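Packaging enzyme P4 (Pseudomonas phage phi6, PDB 4BLO) is a hexameric nucleoside triphosphatase of the RecA-like helicase type that probably uses ATP hydrolysis to drive viral RNA into the procapsid. Local coordinates at residues D18-L30 against L212-D224. Sequence-based numbering, arbitrary orientation.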
loop_
_atom_site.group_PDB
_atom_site.type_symbol
_atom_site.label_atom_id
_atom_site.label_comp_id
_atom_site.label_asym_id
_atom_site.label_seq_id
_atom_site.Cartn_x
_atom_site.Cartn_y
_atom_site.Cartn_z
ATOM N N ASP L 18 -8.462 -29.636 -32.762
ATOM C CA ASP L 18 -9.096 -28.603 -33.569
ATOM C C ASP L 18 -9.561 -27.468 -32.695
ATOM O O ASP L 18 -9.220 -26.327 -32.999
ATOM C CB ASP L 18 -10.256 -29.176 -34.386
ATOM C CG ASP L 18 -9.760 -30.034 -35.521
ATOM O OD1 ASP L 18 -9.233 -29.467 -36.501
ATOM O OD2 ASP L 18 -9.910 -31.274 -35.437
ATOM N N LEU L 19 -10.275 -27.779 -31.579
ATOM C CA LEU L 19 -10.776 -26.778 -30.636
ATOM C C LEU L 19 -9.653 -25.868 -30.152
ATOM O O LEU L 19 -9.838 -24.650 -30.080
ATOM C CB LEU L 19 -11.457 -27.438 -29.427
ATOM C CG LEU L 19 -12.840 -28.068 -29.634
ATOM C CD1 LEU L 19 -13.124 -29.093 -28.560
ATOM C CD2 LEU L 19 -13.950 -27.009 -29.656
ATOM N N LEU L 20 -8.485 -26.463 -29.859
ATOM C CA LEU L 20 -7.303 -25.760 -29.374
ATOM C C LEU L 20 -6.687 -24.847 -30.453
ATOM O O LEU L 20 -6.339 -23.700 -30.148
ATOM C CB LEU L 20 -6.259 -26.764 -28.845
ATOM C CG LEU L 20 -6.587 -27.457 -27.517
ATOM C CD1 LEU L 20 -5.816 -28.733 -27.367
ATOM C CD2 LEU L 20 -6.319 -26.552 -26.325
ATOM N N ASP L 21 -6.590 -25.339 -31.705
ATOM C CA ASP L 21 -6.018 -24.596 -32.833
ATOM C C ASP L 21 -6.951 -23.508 -33.359
ATOM O O ASP L 21 -6.474 -22.474 -33.830
ATOM C CB ASP L 21 -5.668 -25.561 -33.982
ATOM C CG ASP L 21 -4.538 -26.533 -33.687
ATOM O OD1 ASP L 21 -4.065 -26.568 -32.529
ATOM O OD2 ASP L 21 -4.140 -27.271 -34.612
ATOM N N ALA L 22 -8.270 -23.760 -33.306
ATOM C CA ALA L 22 -9.316 -22.872 -33.809
ATOM C C ALA L 22 -9.318 -21.505 -33.132
ATOM O O ALA L 22 -9.470 -20.492 -33.815
ATOM C CB ALA L 22 -10.681 -23.523 -33.636
ATOM N N SER L 23 -9.163 -21.475 -31.802
ATOM C CA SER L 23 -9.213 -20.229 -31.052
ATOM C C SER L 23 -7.915 -19.941 -30.262
ATOM O O SER L 23 -7.553 -20.711 -29.352
ATOM C CB SER L 23 -10.410 -20.232 -30.100
ATOM O OG SER L 23 -10.335 -21.291 -29.157
ATOM N N PRO L 24 -7.232 -18.804 -30.584
ATOM C CA PRO L 24 -6.064 -18.405 -29.782
ATOM C C PRO L 24 -6.536 -17.762 -28.468
ATOM O O PRO L 24 -7.381 -16.860 -28.494
ATOM C CB PRO L 24 -5.319 -17.415 -30.690
ATOM C CG PRO L 24 -6.324 -16.934 -31.671
ATOM C CD PRO L 24 -7.560 -17.788 -31.604
ATOM N N VAL L 25 -6.035 -18.254 -27.321
ATOM C CA VAL L 25 -6.464 -17.736 -26.019
ATOM C C VAL L 25 -5.306 -17.167 -25.225
ATOM O O VAL L 25 -4.136 -17.497 -25.456
ATOM C CB VAL L 25 -7.246 -18.765 -25.154
ATOM C CG1 VAL L 25 -8.609 -19.070 -25.751
ATOM C CG2 VAL L 25 -6.446 -20.049 -24.910
ATOM N N SER L 26 -5.667 -16.325 -24.254
ATOM C CA SER L 26 -4.769 -15.687 -23.305
ATOM C C SER L 26 -5.408 -15.674 -21.920
ATOM O O SER L 26 -6.527 -16.157 -21.742
ATOM C CB SER L 26 -4.433 -14.267 -23.751
ATOM O OG SER L 26 -3.694 -14.264 -24.963
ATOM N N LEU L 27 -4.684 -15.147 -20.936
ATOM C CA LEU L 27 -5.158 -15.003 -19.567
ATOM C C LEU L 27 -4.517 -13.781 -18.961
ATOM O O LEU L 27 -3.432 -13.381 -19.376
ATOM C CB LEU L 27 -4.898 -16.254 -18.723
ATOM C CG LEU L 27 -5.827 -16.423 -17.523
ATOM C CD1 LEU L 27 -7.154 -17.024 -17.929
ATOM C CD2 LEU L 27 -5.183 -17.258 -16.459
ATOM N N GLN L 28 -5.211 -13.069 -18.092
ATOM C CA GLN L 28 -4.727 -11.876 -17.428
ATOM C C GLN L 28 -5.229 -11.855 -15.994
ATOM O O GLN L 28 -6.366 -12.277 -15.730
ATOM C CB GLN L 28 -5.166 -10.620 -18.178
ATOM C CG GLN L 28 -4.386 -9.362 -17.788
ATOM C CD GLN L 28 -5.122 -8.085 -18.108
ATOM O OE1 GLN L 28 -6.322 -8.069 -18.385
ATOM N NE2 GLN L 28 -4.419 -6.985 -18.072
ATOM N N VAL L 29 -4.375 -11.381 -15.093
ATOM C CA VAL L 29 -4.753 -11.072 -13.723
ATOM C C VAL L 29 -4.798 -9.750 -12.944
ATOM O O VAL L 29 -5.871 -9.300 -12.545
ATOM C CB VAL L 29 -3.894 -11.848 -12.704
ATOM C CG1 VAL L 29 -4.526 -11.787 -11.323
ATOM C CG2 VAL L 29 -3.713 -13.289 -13.153
ATOM N N LEU L 30 -3.636 -9.133 -12.735
ATOM C CA LEU L 30 -3.387 -7.713 -12.498
ATOM C C LEU L 30 -2.254 -7.136 -13.354
ATOM O O LEU L 30 -1.907 -5.963 -13.219
ATOM C CB LEU L 30 -3.098 -7.464 -11.015
ATOM C CG LEU L 30 -4.293 -7.562 -10.066
ATOM C CD1 LEU L 30 -3.921 -7.056 -8.679
ATOM C CD2 LEU L 30 -5.484 -6.795 -10.619
ATOM N N LEU L 212 -11.158 -13.950 -12.839
ATOM C CA LEU L 212 -10.366 -15.148 -13.110
ATOM C C LEU L 212 -11.249 -16.402 -13.206
ATOM O O LEU L 212 -11.038 -17.200 -14.115
ATOM C CB LEU L 212 -9.278 -15.356 -12.045
ATOM C CG LEU L 212 -7.811 -15.296 -12.533
ATOM C CD1 LEU L 212 -6.839 -15.387 -11.365
ATOM C CD2 LEU L 212 -7.501 -16.403 -13.527
ATOM N N LEU L 213 -12.253 -16.548 -12.306
ATOM C CA LEU L 213 -13.191 -17.680 -12.320
ATOM C C LEU L 213 -13.980 -17.722 -13.638
ATOM O O LEU L 213 -14.141 -18.805 -14.206
ATOM C CB LEU L 213 -14.166 -17.610 -11.130
ATOM C CG LEU L 213 -13.676 -18.077 -9.762
ATOM C CD1 LEU L 213 -14.689 -17.730 -8.692
ATOM C CD2 LEU L 213 -13.455 -19.576 -9.733
ATOM N N THR L 214 -14.443 -16.536 -14.126
ATOM C CA THR L 214 -15.184 -16.380 -15.387
ATOM C C THR L 214 -14.285 -16.736 -16.593
ATOM O O THR L 214 -14.731 -17.457 -17.496
ATOM C CB THR L 214 -15.759 -14.969 -15.518
ATOM O OG1 THR L 214 -16.605 -14.703 -14.401
ATOM C CG2 THR L 214 -16.557 -14.792 -16.780
ATOM N N ASP L 215 -13.030 -16.228 -16.590
ATOM C CA ASP L 215 -12.031 -16.489 -17.625
ATOM C C ASP L 215 -11.679 -17.987 -17.657
ATOM O O ASP L 215 -11.549 -18.560 -18.741
ATOM C CB ASP L 215 -10.769 -15.636 -17.393
ATOM C CG ASP L 215 -10.888 -14.176 -17.776
ATOM O OD1 ASP L 215 -11.960 -13.782 -18.300
ATOM O OD2 ASP L 215 -9.894 -13.434 -17.594
ATOM N N ILE L 216 -11.556 -18.620 -16.474
ATOM C CA ILE L 216 -11.278 -20.055 -16.367
ATOM C C ILE L 216 -12.521 -20.835 -16.876
ATOM O O ILE L 216 -12.368 -21.753 -17.681
ATOM C CB ILE L 216 -10.851 -20.449 -14.929
ATOM C CG1 ILE L 216 -9.411 -19.991 -14.638
ATOM C CG2 ILE L 216 -11.005 -21.935 -14.691
ATOM C CD1 ILE L 216 -9.053 -19.861 -13.171
ATOM N N SER L 217 -13.738 -20.420 -16.460
ATOM C CA SER L 217 -14.988 -21.060 -16.872
ATOM C C SER L 217 -15.151 -21.033 -18.389
ATOM O O SER L 217 -15.421 -22.073 -18.984
ATOM C CB SER L 217 -16.184 -20.397 -16.196
ATOM O OG SER L 217 -17.380 -21.128 -16.411
ATOM N N ASN L 218 -14.932 -19.862 -19.018
ATOM C CA ASN L 218 -15.070 -19.694 -20.472
ATOM C C ASN L 218 -13.989 -20.488 -21.236
ATOM O O ASN L 218 -14.272 -21.030 -22.306
ATOM C CB ASN L 218 -15.065 -18.222 -20.862
ATOM C CG ASN L 218 -16.247 -17.419 -20.355
ATOM O OD1 ASN L 218 -16.159 -16.196 -20.177
ATOM N ND2 ASN L 218 -17.385 -18.069 -20.132
ATOM N N LEU L 219 -12.787 -20.610 -20.646
ATOM C CA LEU L 219 -11.682 -21.399 -21.189
ATOM C C LEU L 219 -12.126 -22.872 -21.298
ATOM O O LEU L 219 -11.885 -23.517 -22.315
ATOM C CB LEU L 219 -10.462 -21.242 -20.259
ATOM C CG LEU L 219 -9.063 -21.065 -20.862
ATOM C CD1 LEU L 219 -9.006 -19.963 -21.895
ATOM C CD2 LEU L 219 -8.056 -20.774 -19.781
ATOM N N PHE L 220 -12.854 -23.373 -20.285
ATOM C CA PHE L 220 -13.383 -24.739 -20.278
ATOM C C PHE L 220 -14.607 -24.862 -21.184
ATOM O O PHE L 220 -14.789 -25.919 -21.788
ATOM C CB PHE L 220 -13.722 -25.202 -18.857
ATOM C CG PHE L 220 -12.536 -25.299 -17.923
ATOM C CD1 PHE L 220 -11.278 -25.650 -18.398
ATOM C CD2 PHE L 220 -12.688 -25.085 -16.559
ATOM C CE1 PHE L 220 -10.186 -25.751 -17.531
ATOM C CE2 PHE L 220 -11.597 -25.201 -15.691
ATOM C CZ PHE L 220 -10.354 -25.532 -16.181
ATOM N N THR L 221 -15.436 -23.794 -21.296
ATOM C CA THR L 221 -16.628 -23.791 -22.158
ATOM C C THR L 221 -16.206 -23.908 -23.627
ATOM O O THR L 221 -16.823 -24.654 -24.384
ATOM C CB THR L 221 -17.481 -22.534 -21.918
ATOM O OG1 THR L 221 -17.726 -22.389 -20.514
ATOM C CG2 THR L 221 -18.801 -22.560 -22.685
ATOM N N GLN L 222 -15.131 -23.204 -24.006
ATOM C CA GLN L 222 -14.573 -23.202 -25.351
ATOM C C GLN L 222 -13.947 -24.563 -25.730
ATOM O O GLN L 222 -13.973 -24.923 -26.913
ATOM C CB GLN L 222 -13.512 -22.109 -25.454
ATOM C CG GLN L 222 -13.508 -21.438 -26.807
ATOM C CD GLN L 222 -12.886 -20.069 -26.726
ATOM O OE1 GLN L 222 -11.675 -19.937 -26.500
ATOM N NE2 GLN L 222 -13.698 -19.024 -26.926
ATOM N N TYR L 223 -13.389 -25.306 -24.737
ATOM C CA TYR L 223 -12.720 -26.592 -24.971
ATOM C C TYR L 223 -13.560 -27.808 -24.492
ATOM O O TYR L 223 -13.027 -28.910 -24.355
ATOM C CB TYR L 223 -11.318 -26.585 -24.334
ATOM C CG TYR L 223 -10.424 -25.502 -24.901
ATOM C CD1 TYR L 223 -10.221 -25.385 -26.269
ATOM C CD2 TYR L 223 -9.771 -24.602 -24.069
ATOM C CE1 TYR L 223 -9.419 -24.376 -26.797
ATOM C CE2 TYR L 223 -8.952 -23.597 -24.586
ATOM C CZ TYR L 223 -8.767 -23.497 -25.950
ATOM O OH TYR L 223 -7.947 -22.514 -26.462
ATOM N N ASP L 224 -14.883 -27.605 -24.305
ATOM C CA ASP L 224 -15.902 -28.595 -23.921
ATOM C C ASP L 224 -15.550 -29.386 -22.647
ATOM O O ASP L 224 -15.884 -30.576 -22.546
ATOM C CB ASP L 224 -16.192 -29.568 -25.080
ATOM C CG ASP L 224 -16.570 -28.942 -26.407
ATOM O OD1 ASP L 224 -17.197 -27.848 -26.399
ATOM O OD2 ASP L 224 -16.307 -29.578 -27.454
#
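Tyr223, just past the C-terminal end of helix 208-222 in the RecA-like P-loop ATPase fold, lodges its ring against Leu19, Leu20, Ser23 and Val25, where helix 7-22 gives way to the chain leading into strand 26-27. Its chi1 of -60° sets CG beside the backbone N, and from there the far end of the ring comes up to 18-30. Along one edge, Tyr223 CD1 lies 4.0 Å from CB of Leu19, and CE1 meets the Leu19 carbonyl oxygen near the ring plane. Over one face, CD2 of Leu20 sits 4.0 Å from the centroid of the Tyr223 ring and 17° off the normal, a CH-pi contact displaced toward the CE1-CZ rim; Ile175 of helix 167-179 packs against both side chains. At the tip, Tyr223 OH donates a weak, 3.4 Å hydrogen bond to Ser23 O and also touches CG2 of Val25.

Gln222 adds a second weak bond: its OE1 accepts from Ser23 OG at 3.3 Å, with Val25 CG1 alongside. Back toward the N-terminus of the helix the contact is mostly apolar, as the extended chain passes Leu219, Asp215 and Leu212 in turn. Val25 CB meets Leu219 CD1 at 3.9 Å, while Leu27 splits its methyls, CD1 on Asp215 CB and CD2 on Leu212 CD2. Asp215 OD2 itself forms a salt bridge with Arg195 of a neighbouring subunit, whose NH2 also hydrogen-bonds Gln28 O, tying both segments to the hexamer interface. At the other end, Asp224, salt-bridged through OD1 to Arg105 and through OD2 to Arg12, has OD2 3.4 Å from CD1 of Leu19.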